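Local coordinates for sugar ABC transporter (Sugar-binding protein) (Bacillus halodurans, PDB 4YO7), which binds myo-inositol and probably serves as the solute-binding protein of a sugar ABC transporter, at residues V116-M121 / I127-A132. Residues are numbered along the deposited sequence; the frame is centred on the assembly and turned at random.
Sequences VDIVNM and IPIIIA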
loop_
_atom_site.group_PDB
_atom_site.type_symbol
_atom_site.label_atom_id
_atom_site.label_comp_id
_atom_site.label_asym_id
_atom_site.label_seq_id
_atom_site.Cartn_x
_atom_site.Cartn_y
_atom_site.Cartn_z
ATOM N N VAL A 116 0.881 10.133 14.421
ATOM C CA VAL A 116 0.628 10.106 15.870
ATOM C C VAL A 116 0.027 11.419 16.346
ATOM O O VAL A 116 -0.927 11.432 17.130
ATOM C CB VAL A 116 1.929 9.816 16.663
ATOM C CG1 VAL A 116 1.689 9.861 18.175
ATOM C CG2 VAL A 116 2.467 8.460 16.263
ATOM N N ASP A 117 0.569 12.532 15.871
ATOM C CA ASP A 117 0.019 13.832 16.227
ATOM C C ASP A 117 -1.428 13.995 15.743
ATOM O O ASP A 117 -2.271 14.573 16.446
ATOM C CB ASP A 117 0.879 14.948 15.653
ATOM C CG ASP A 117 2.295 14.931 16.189
ATOM O OD1 ASP A 117 2.487 14.639 17.380
ATOM O OD2 ASP A 117 3.214 15.190 15.403
ATOM N N ILE A 118 -1.705 13.500 14.540
ATOM C CA ILE A 118 -3.049 13.537 13.984
ATOM C C ILE A 118 -4.019 12.744 14.849
ATOM O O ILE A 118 -5.079 13.247 15.222
ATOM C CB ILE A 118 -3.052 12.989 12.532
ATOM C CG1 ILE A 118 -2.390 14.014 11.601
ATOM C CG2 ILE A 118 -4.472 12.649 12.068
ATOM C CD1 ILE A 118 -2.162 13.520 10.169
ATOM N N VAL A 119 -3.685 11.495 15.165
ATOM C CA VAL A 119 -4.572 10.694 16.002
ATOM C C VAL A 119 -4.766 11.314 17.386
ATOM O O VAL A 119 -5.887 11.356 17.898
ATOM C CB VAL A 119 -4.050 9.246 16.114
ATOM C CG1 VAL A 119 -4.883 8.441 17.088
ATOM C CG2 VAL A 119 -4.100 8.583 14.773
ATOM N N ASN A 120 -3.698 11.842 17.975
ATOM C CA ASN A 120 -3.827 12.499 19.270
ATOM C C ASN A 120 -4.800 13.666 19.231
ATOM O O ASN A 120 -5.650 13.814 20.120
ATOM C CB ASN A 120 -2.469 12.992 19.763
ATOM C CG ASN A 120 -1.576 11.860 20.235
ATOM O OD1 ASN A 120 -2.055 10.802 20.647
ATOM N ND2 ASN A 120 -0.267 12.089 20.204
HETATM N N MSE A 121 -4.684 14.475 18.191
HETATM C CA MSE A 121 -5.513 15.656 18.035
HETATM C C MSE A 121 -6.985 15.304 17.827
HETATM O O MSE A 121 -7.872 15.924 18.441
HETATM C CB MSE A 121 -4.973 16.477 16.858
HETATM C CG MSE A 121 -5.675 17.749 16.615
HETATM SE SE MSE A 121 -4.716 18.768 15.251
HETATM C CE MSE A 121 -4.647 17.572 13.737
ATOM N N ILE A 127 -13.656 12.935 18.155
ATOM C CA ILE A 127 -14.196 12.543 16.846
ATOM C C ILE A 127 -13.589 11.188 16.470
ATOM O O ILE A 127 -12.405 10.987 16.618
ATOM C CB ILE A 127 -13.872 13.603 15.763
ATOM C CG1 ILE A 127 -14.492 14.959 16.133
ATOM C CG2 ILE A 127 -14.343 13.163 14.375
ATOM C CD1 ILE A 127 -14.093 16.105 15.193
ATOM N N PRO A 128 -14.407 10.229 16.029
ATOM C CA PRO A 128 -13.797 8.961 15.584
ATOM C C PRO A 128 -12.836 9.127 14.417
ATOM O O PRO A 128 -13.099 9.869 13.481
ATOM C CB PRO A 128 -14.989 8.105 15.152
ATOM C CG PRO A 128 -16.212 8.794 15.624
ATOM C CD PRO A 128 -15.884 10.202 15.997
ATOM N N ILE A 129 -11.728 8.401 14.464
ATOM C CA ILE A 129 -10.755 8.442 13.375
ATOM C C ILE A 129 -10.425 7.018 12.906
ATOM O O ILE A 129 -9.992 6.143 13.685
ATOM C CB ILE A 129 -9.495 9.194 13.781
ATOM C CG1 ILE A 129 -8.490 9.167 12.596
ATOM C CG2 ILE A 129 -8.909 8.687 15.097
ATOM C CD1 ILE A 129 -7.490 10.209 12.640
ATOM N N ILE A 130 -10.676 6.815 11.624
ATOM C CA ILE A 130 -10.445 5.548 10.963
ATOM C C ILE A 130 -9.149 5.703 10.182
ATOM O O ILE A 130 -9.022 6.629 9.391
ATOM C CB ILE A 130 -11.593 5.183 9.980
ATOM C CG1 ILE A 130 -12.989 5.153 10.657
ATOM C CG2 ILE A 130 -11.293 3.865 9.240
ATOM C CD1 ILE A 130 -13.074 4.747 12.097
ATOM N N ILE A 131 -8.198 4.801 10.389
ATOM C CA ILE A 131 -6.936 4.805 9.627
ATOM C C ILE A 131 -7.048 3.782 8.493
ATOM O O ILE A 131 -7.397 2.626 8.704
ATOM C CB ILE A 131 -5.735 4.489 10.528
ATOM C CG1 ILE A 131 -5.617 5.527 11.658
ATOM C CG2 ILE A 131 -4.428 4.366 9.704
ATOM C CD1 ILE A 131 -5.325 6.925 11.228
ATOM N N ALA A 132 -6.793 4.242 7.269
ATOM C CA ALA A 132 -6.879 3.380 6.113
ATOM C C ALA A 132 -5.517 3.156 5.460
ATOM O O ALA A 132 -4.777 4.114 5.216
ATOM C CB ALA A 132 -7.844 3.964 5.095
#
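Ile-118 and Val-119 on the helix meet Ile-129 and Ile-131 on the strand. This pairing of helix 112-125 with strand 129-132 forms the second half of a beta-alpha-beta unit that begins at strand 104-107. The helix returns nearly antiparallel to the strand, at 156°, and the axes of the two short segments come within 9.9 Å, a separation filled by branched aliphatic side chains. The strand's backbone bonds go to Ile-105 and Val-107 of strand 104-107 on one side and to Thr-143 and Ala-144, at the start of strand 144-147, on the other. Beta-branched isoleucine suits such an extended strand. Ile-129 and Ile-131, two positions apart, both point to the helix, whereas Ile-130 between them packs on Val-294 and Ala-295 of helix 284-299, which covers the other face of the sheet. The contact itself is purely apolar and buried. With chi1 at 179°, CG1 of Ile-129 lies opposite the backbone N, and the nearly extended chain carries CD1 out to the helix, 3.9 Å from CG2 of Ile-118; these two side chains cross at about a right angle. Val-119, short and compact, serves both strand residues through its CG2 methyl, lying 4.3 Å from CD1 of Ile-129 and 4.1 Å from CD1 of Ile-131.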